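ParB-like N-terminal domain-containing protein (Pyrococcus furiosus, PDB 1VK1) is of unknown function but, with its ParB-like and serine-kinase-like regions, probably binds ATP and acts as a kinase. Local coordinates at residues E42-T45 / I49-K52; L66-H71 / V88-F93; A75-Q78 / R84-S87. All blocks are in the same frame, centred on the assembly; numbering follows the deposited sequence.

Interaction 1 (E42-T45 / I49-K52); sequences ESVT and IFWK
Val44, on the last turns of helix 34-47, meets the backbone of Ile49 and the ring of Phe50 as the chain doubles back beside the helix. From CB the side chain is already close to the strand, Val44 CB standing 4.4 Å from Ile49 O. Its two branches then part. CG1, between the backbone N and the carbonyl carbon of its own residue (chi1 77°), turns from the strand and leaves the contact to CG2. CG2 lies anti to the backbone N and makes the touch: Val44 CG2 comes to 3.7 Å from Ile49 O, and it also approaches the Phe50 ring at its edge, close to the ring plane, with Val44 CG2 4.3 Å from Phe50 CD1. Ile49 offers its main chain here, its CB directed away from the helix. The turn between the segments is bonded through Ser47, whose OG pairs with both Ser43 O and Ile49 N. Strand 49-50 of the ParB-like domain pairs with strand 236-237, and Leu238 and Leu80 also pack on Val44. A methyl group against a carbonyl oxygen and a ring edge implies that shape and van der Waals contact, with no directional bond, set the fit between the two segments.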
loop_
_atom_site.group_PDB
_atom_site.type_symbol
_atom_site.label_atom_id
_atom_site.label_comp_id
_atom_site.label_asym_id
_atom_site.label_seq_id
_atom_site.Cartn_x
_atom_site.Cartn_y
_atom_site.Cartn_z
ATOM N N GLU A 42 -7.030 16.015 3.313
ATOM C CA GLU A 42 -7.425 17.210 2.564
ATOM C C GLU A 42 -8.698 16.989 1.758
ATOM O O GLU A 42 -9.576 17.855 1.731
ATOM C CB GLU A 42 -6.286 17.676 1.656
ATOM C CG GLU A 42 -5.097 18.295 2.350
ATOM C CD GLU A 42 -4.120 18.940 1.369
ATOM O OE1 GLU A 42 -4.395 18.946 0.128
ATOM O OE2 GLU A 42 -3.065 19.438 1.826
ATOM N N SER A 43 -8.792 15.849 1.072
ATOM C CA SER A 43 -9.949 15.558 0.230
ATOM C C SER A 43 -11.244 15.362 1.039
ATOM O O SER A 43 -12.301 15.896 0.682
ATOM C CB SER A 43 -9.665 14.338 -0.628
ATOM O OG SER A 43 -8.584 14.593 -1.508
ATOM N N VAL A 44 -11.183 14.582 2.098
ATOM C CA VAL A 44 -12.380 14.277 2.850
ATOM C C VAL A 44 -12.886 15.515 3.572
ATOM O O VAL A 44 -14.091 15.728 3.647
ATOM C CB VAL A 44 -12.205 13.028 3.779
ATOM C CG1 VAL A 44 -11.408 13.358 5.042
ATOM C CG2 VAL A 44 -13.523 12.457 4.132
ATOM N N THR A 45 -11.980 16.342 4.083
ATOM C CA THR A 45 -12.406 17.578 4.758
ATOM C C THR A 45 -12.867 18.622 3.753
ATOM O O THR A 45 -13.828 19.344 4.020
ATOM C CB THR A 45 -11.316 18.140 5.673
ATOM O OG1 THR A 45 -10.135 18.402 4.940
ATOM C CG2 THR A 45 -10.928 17.177 6.777
ATOM N N ILE A 49 -17.221 14.436 2.093
ATOM C CA ILE A 49 -17.844 13.165 1.737
ATOM C C ILE A 49 -16.814 12.048 1.754
ATOM O O ILE A 49 -15.730 12.199 1.206
ATOM C CB ILE A 49 -18.496 13.253 0.327
ATOM C CG1 ILE A 49 -19.642 14.296 0.315
ATOM C CG2 ILE A 49 -19.024 11.902 -0.134
ATOM C CD1 ILE A 49 -20.852 13.951 1.180
ATOM N N PHE A 50 -17.171 10.947 2.400
ATOM C CA PHE A 50 -16.395 9.716 2.381
ATOM C C PHE A 50 -17.075 8.792 1.398
ATOM O O PHE A 50 -18.219 8.412 1.589
ATOM C CB PHE A 50 -16.403 9.129 3.807
ATOM C CG PHE A 50 -15.468 7.976 3.998
ATOM C CD1 PHE A 50 -14.159 8.174 4.371
ATOM C CD2 PHE A 50 -15.898 6.682 3.808
ATOM C CE1 PHE A 50 -13.304 7.101 4.549
ATOM C CE2 PHE A 50 -15.011 5.605 3.994
ATOM C CZ PHE A 50 -13.745 5.825 4.350
ATOM N N TRP A 51 -16.386 8.450 0.330
ATOM C CA TRP A 51 -17.061 7.734 -0.771
ATOM C C TRP A 51 -16.533 6.360 -1.102
ATOM O O TRP A 51 -17.116 5.672 -1.958
ATOM C CB TRP A 51 -17.128 8.591 -2.018
ATOM C CG TRP A 51 -15.867 9.084 -2.478
ATOM C CD1 TRP A 51 -15.325 10.322 -2.222
ATOM C CD2 TRP A 51 -14.951 8.431 -3.382
ATOM N NE1 TRP A 51 -14.121 10.451 -2.874
ATOM C CE2 TRP A 51 -13.875 9.310 -3.595
ATOM C CE3 TRP A 51 -14.928 7.183 -4.025
ATOM C CZ2 TRP A 51 -12.799 8.989 -4.409
ATOM C CZ3 TRP A 51 -13.848 6.879 -4.835
ATOM C CH2 TRP A 51 -12.808 7.775 -5.010
ATOM N N LYS A 52 -15.437 5.958 -0.482
ATOM C CA LYS A 52 -14.819 4.684 -0.814
ATOM C C LYS A 52 -14.790 3.821 0.436
ATOM O O LYS A 52 -13.995 4.095 1.353
ATOM C CB LYS A 52 -13.389 4.893 -1.356
ATOM C CG LYS A 52 -12.837 3.670 -2.061
ATOM C CD LYS A 52 -11.469 3.932 -2.711
ATOM C CE LYS A 52 -10.906 2.654 -3.348
ATOM N NZ LYS A 52 -9.640 2.900 -4.114
#

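Interaction 2 (L66-H71 / V88-F93); sequences LIVDGH and VILDYF. With PO4 (phosphate ion), chain B.
Leu66 and Tyr92 each set CG anti to the backbone N (chi1 169° and -165°), and these torsions send the leucine over the phenol ring. Leu66 CD2 sits squarely above one face, 3.9 Å from the centroid of the Tyr92 ring and only 6° off its normal, a CH-pi contact. Val68 spreads its two methyls over two partners: Val68 CG2 reaches Tyr92 CD1 at 3.8 Å, oblique to the ring, while Val68 CG1 meets Leu90 CD1 at 4.1 Å. The buried phenol is tied down at its far end by His225, which pairs with Tyr92 OH. An alanine in place of Tyr92 would probably leave Leu66 CD2 without its ring face, open a gap beside Val68 and deprive His225 of its hydroxyl partner. Tyr92 itself is the middle residue of an Asx turn, Phe93 N donating to Asp91 OD1 over 3.2 Å.

At Val68 the other segment turns a corner, where Val68 and Asp69 form a classic beta bulge opposite Leu55, and it then leads to a phosphate ion. One oxygen takes three bonds: PO4 O4 accepts from Gly70 N at 2.9 Å, from His71 N at 2.9 Å and from His71 ND1 at 2.8 Å. The imidazole meets that oxygen in its plane, is covered on one face by Ile67 CG2, and has its NE2 bonded to His29 N; His72 ND1 also binds the ion. Gly70 is the N-cap residue of helix 71-80, with backbone angles suited to glycine. The phosphate, probably from the crystallisation liquor, thus occupies an anion site at a helix N-terminus, consistent with a nucleotide-phosphate site of the ParB and sulfiredoxin-like fold.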
loop_
_atom_site.group_PDB
_atom_site.type_symbol
_atom_site.label_atom_id
_atom_site.label_comp_id
_atom_site.label_asym_id
_atom_site.label_seq_id
_atom_site.Cartn_x
_atom_site.Cartn_y
_atom_site.Cartn_z
ATOM N N LEU A 66 -9.030 -7.289 10.035
ATOM C CA LEU A 66 -7.950 -6.952 9.139
ATOM C C LEU A 66 -8.409 -5.881 8.183
ATOM O O LEU A 66 -9.425 -6.039 7.527
ATOM C CB LEU A 66 -7.568 -8.214 8.356
ATOM C CG LEU A 66 -6.631 -8.044 7.157
ATOM C CD1 LEU A 66 -5.247 -7.548 7.584
ATOM C CD2 LEU A 66 -6.543 -9.352 6.388
ATOM N N ILE A 67 -7.639 -4.796 8.073
ATOM C CA ILE A 67 -7.833 -3.846 6.999
ATOM C C ILE A 67 -7.293 -4.509 5.736
ATOM O O ILE A 67 -6.117 -4.764 5.627
ATOM C CB ILE A 67 -7.115 -2.510 7.259
ATOM C CG1 ILE A 67 -7.728 -1.786 8.479
ATOM C CG2 ILE A 67 -7.197 -1.639 6.008
ATOM C CD1 ILE A 67 -6.941 -0.576 8.927
ATOM N N VAL A 68 -8.177 -4.764 4.786
ATOM C CA VAL A 68 -7.792 -5.307 3.478
ATOM C C VAL A 68 -7.397 -4.124 2.596
ATOM O O VAL A 68 -6.343 -4.112 2.011
ATOM C CB VAL A 68 -8.916 -6.168 2.888
ATOM C CG1 VAL A 68 -8.584 -6.592 1.483
ATOM C CG2 VAL A 68 -9.147 -7.377 3.764
ATOM N N ASP A 69 -8.274 -3.128 2.521
ATOM C CA ASP A 69 -8.035 -1.921 1.769
ATOM C C ASP A 69 -8.564 -0.735 2.542
ATOM O O ASP A 69 -9.681 -0.769 3.039
ATOM C CB ASP A 69 -8.738 -1.987 0.390
ATOM C CG ASP A 69 -8.439 -0.794 -0.442
ATOM O OD1 ASP A 69 -7.239 -0.533 -0.699
ATOM O OD2 ASP A 69 -9.323 -0.023 -0.837
ATOM N N GLY A 70 -7.756 0.314 2.614
ATOM C CA GLY A 70 -8.158 1.565 3.252
ATOM C C GLY A 70 -7.306 2.024 4.419
ATOM O O GLY A 70 -7.787 2.757 5.274
ATOM N N HIS A 71 -6.026 1.676 4.451
ATOM C CA HIS A 71 -5.150 2.115 5.530
ATOM C C HIS A 71 -5.094 3.625 5.677
ATOM O O HIS A 71 -5.144 4.142 6.786
ATOM C CB HIS A 71 -3.718 1.580 5.349
ATOM C CG HIS A 71 -3.600 0.103 5.516
ATOM N ND1 HIS A 71 -3.878 -0.794 4.501
ATOM C CD2 HIS A 71 -3.255 -0.644 6.594
ATOM C CE1 HIS A 71 -3.692 -2.023 4.967
ATOM N NE2 HIS A 71 -3.336 -1.960 6.231
ATOM N N VAL A 88 -17.082 -2.731 3.877
ATOM C CA VAL A 88 -17.548 -3.967 3.272
ATOM C C VAL A 88 -16.754 -5.072 3.934
ATOM O O VAL A 88 -15.529 -5.018 3.952
ATOM C CB VAL A 88 -17.336 -3.957 1.742
ATOM C CG1 VAL A 88 -17.674 -5.335 1.118
ATOM C CG2 VAL A 88 -18.169 -2.868 1.104
ATOM N N ILE A 89 -17.447 -6.071 4.467
ATOM C CA ILE A 89 -16.831 -7.186 5.163
ATOM C C ILE A 89 -16.711 -8.380 4.197
ATOM O O ILE A 89 -17.710 -8.835 3.651
ATOM C CB ILE A 89 -17.681 -7.592 6.385
ATOM C CG1 ILE A 89 -18.083 -6.375 7.228
ATOM C CG2 ILE A 89 -16.964 -8.664 7.211
ATOM C CD1 ILE A 89 -16.990 -5.623 7.726
ATOM N N LEU A 90 -15.491 -8.843 3.986
ATOM C CA LEU A 90 -15.135 -9.898 3.057
ATOM C C LEU A 90 -14.779 -11.171 3.816
ATOM O O LEU A 90 -14.350 -11.119 4.979
ATOM C CB LEU A 90 -13.857 -9.471 2.293
ATOM C CG LEU A 90 -13.841 -8.162 1.546
ATOM C CD1 LEU A 90 -12.450 -7.881 0.997
ATOM C CD2 LEU A 90 -14.837 -8.180 0.423
ATOM N N ASP A 91 -14.938 -12.318 3.152
ATOM C CA ASP A 91 -14.290 -13.551 3.585
ATOM C C ASP A 91 -12.927 -13.551 2.906
ATOM O O ASP A 91 -12.842 -13.749 1.705
ATOM C CB ASP A 91 -15.112 -14.775 3.168
ATOM C CG ASP A 91 -14.385 -16.108 3.436
ATOM O OD1 ASP A 91 -13.242 -16.100 3.993
ATOM O OD2 ASP A 91 -14.884 -17.209 3.116
ATOM N N TYR A 92 -11.885 -13.331 3.682
ATOM C CA TYR A 92 -10.556 -13.091 3.115
ATOM C C TYR A 92 -10.060 -14.286 2.284
ATOM O O TYR A 92 -9.402 -14.099 1.271
ATOM C CB TYR A 92 -9.572 -12.760 4.221
ATOM C CG TYR A 92 -8.291 -12.149 3.713
ATOM C CD1 TYR A 92 -8.309 -10.999 2.890
ATOM C CD2 TYR A 92 -7.063 -12.677 4.055
ATOM C CE1 TYR A 92 -7.131 -10.431 2.421
ATOM C CE2 TYR A 92 -5.896 -12.109 3.593
ATOM C CZ TYR A 92 -5.934 -10.985 2.769
ATOM O OH TYR A 92 -4.772 -10.417 2.309
ATOM N N PHE A 93 -10.425 -15.509 2.687
ATOM C CA PHE A 93 -9.894 -16.721 2.026
ATOM C C PHE A 93 -10.819 -17.279 0.971
ATOM O O PHE A 93 -10.600 -18.367 0.450
ATOM C CB PHE A 93 -9.457 -17.730 3.074
ATOM C CG PHE A 93 -8.239 -17.283 3.818
ATOM C CD1 PHE A 93 -6.987 -17.266 3.182
ATOM C CD2 PHE A 93 -8.331 -16.818 5.121
ATOM C CE1 PHE A 93 -5.861 -16.829 3.836
ATOM C CE2 PHE A 93 -7.187 -16.371 5.787
ATOM C CZ PHE A 93 -5.953 -16.386 5.141
HETATM P P PO4 B . -4.031 1.428 1.515
HETATM O O1 PO4 B . -2.506 1.206 2.064
HETATM O O2 PO4 B . -4.440 2.870 2.024
HETATM O O3 PO4 B . -3.989 1.370 0.029
HETATM O O4 PO4 B . -4.922 0.367 2.131
#

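Interaction 3 (A75-Q78 / R84-S87); sequences AGLQ and RAPS
Leu77 CD1 approaches the flat Arg84-Ala85 peptide group from one side, beyond the carbonyl rim and tilted out of the plane, so that it lies 4.1 Å from Arg84 O. The methyl of Ala85 projects on that same side of the peptide and takes the main touch: Leu77 CD1 packs 3.7 Å from Ala85 CB. Within segment 84-87 the next carbonyl accepts a hydrogen bond from above its plane, Ser87 OG donating to Ala85 O at 3.0 Å, 51° out of it.

Leucine and alanine point toward each other across the gap between helix and strand. Leu77 has CG anti to its carbonyl carbon, and its second torsion (chi2 176°) carries CD1 away from CA, so that the leucine stretches outward and meets the strand with a terminal methyl. Helix 71-80 here lies against the mixed four-stranded sheet of the ParB-like domain, with strand 84-90 in the interior of that sheet between strands 19-22 and 54-58. Helix and strand follow one another in the chain, and only a short link separates them.

Around this touch the packing is shared: Leu77 also reaches Phe50 of strand 49-50, and Ala85 packs on Met54. Arg84 sets its CB away from the helix, and its NH1 hydrogen-bonds to the backbone oxygens of Asp240 and Phe242 at the C-terminal end of the chain.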
loop_
_atom_site.group_PDB
_atom_site.type_symbol
_atom_site.label_atom_id
_atom_site.label_comp_id
_atom_site.label_asym_id
_atom_site.label_seq_id
_atom_site.Cartn_x
_atom_site.Cartn_y
_atom_site.Cartn_z
ATOM N N ALA A 75 -6.478 5.674 8.876
ATOM C CA ALA A 75 -5.546 6.467 9.644
ATOM C C ALA A 75 -5.917 7.950 9.590
ATOM O O ALA A 75 -5.785 8.663 10.587
ATOM C CB ALA A 75 -4.114 6.246 9.144
ATOM N N GLY A 76 -6.383 8.423 8.434
ATOM C CA GLY A 76 -6.805 9.806 8.315
ATOM C C GLY A 76 -8.020 10.108 9.171
ATOM O O GLY A 76 -8.076 11.138 9.852
ATOM N N LEU A 77 -8.986 9.205 9.167
ATOM C CA LEU A 77 -10.155 9.364 10.005
ATOM C C LEU A 77 -9.788 9.345 11.486
ATOM O O LEU A 77 -10.335 10.124 12.267
ATOM C CB LEU A 77 -11.199 8.292 9.687
ATOM C CG LEU A 77 -11.945 8.439 8.356
ATOM C CD1 LEU A 77 -12.847 7.250 8.163
ATOM C CD2 LEU A 77 -12.704 9.776 8.221
ATOM N N GLN A 78 -8.897 8.451 11.885
ATOM C CA GLN A 78 -8.450 8.432 13.272
ATOM C C GLN A 78 -7.774 9.743 13.632
ATOM O O GLN A 78 -8.045 10.312 14.697
ATOM C CB GLN A 78 -7.540 7.230 13.576
ATOM C CG GLN A 78 -8.341 5.902 13.645
ATOM C CD GLN A 78 -7.736 4.863 14.515
ATOM O OE1 GLN A 78 -8.437 4.170 15.280
ATOM N NE2 GLN A 78 -6.468 4.693 14.385
ATOM N N ARG A 84 -16.009 5.937 13.300
ATOM C CA ARG A 84 -16.458 4.804 12.512
ATOM C C ARG A 84 -16.218 5.066 11.040
ATOM O O ARG A 84 -15.995 6.213 10.643
ATOM C CB ARG A 84 -17.949 4.540 12.768
ATOM C CG ARG A 84 -18.869 5.698 12.289
ATOM C CD ARG A 84 -20.353 5.535 12.609
ATOM N NE ARG A 84 -20.623 5.658 14.032
ATOM C CZ ARG A 84 -20.715 6.812 14.661
ATOM N NH1 ARG A 84 -20.565 7.969 14.002
ATOM N NH2 ARG A 84 -20.938 6.822 15.974
ATOM N N ALA A 85 -16.274 4.008 10.235
ATOM C CA ALA A 85 -16.226 4.177 8.797
ATOM C C ALA A 85 -17.099 3.128 8.129
ATOM O O ALA A 85 -17.153 1.978 8.567
ATOM C CB ALA A 85 -14.807 4.069 8.260
ATOM N N PRO A 86 -17.761 3.496 7.027
ATOM C CA PRO A 86 -18.492 2.516 6.229
ATOM C C PRO A 86 -17.546 1.495 5.607
ATOM O O PRO A 86 -16.509 1.871 5.063
ATOM C CB PRO A 86 -19.140 3.355 5.138
ATOM C CG PRO A 86 -18.341 4.570 5.028
ATOM C CD PRO A 86 -17.783 4.838 6.409
ATOM N N SER A 87 -17.930 0.234 5.706
ATOM C CA SER A 87 -17.073 -0.883 5.415
ATOM C C SER A 87 -17.822 -2.010 4.702
ATOM O O SER A 87 -19.001 -2.242 4.929
ATOM C CB SER A 87 -16.482 -1.428 6.720
ATOM O OG SER A 87 -15.760 -0.447 7.449
#

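In the fold
Interactions 1 and 3, with centres about 10 Å apart, are joined through Phe50: Phe50 CE1 lies 3.6 Å from Leu77 CD1, and Phe50 CD2 lies 3.5 Å from Pro86 CG. Interaction 3 is nested in the chain loop that interaction 2 closes, about 13 Å away between centres, and both draw on strand 84-90. Helix 71-80 links them too, since its N-terminus holds the phosphate of interaction 2 and a later turn supplies Leu77. The centres of interactions 1 and 2 are about 19 Å apart, yet Lys52 CE packs 4.0 Å from Asp69 OD2. The side chain of Val68 is about 8 Å from the bound sodium ion.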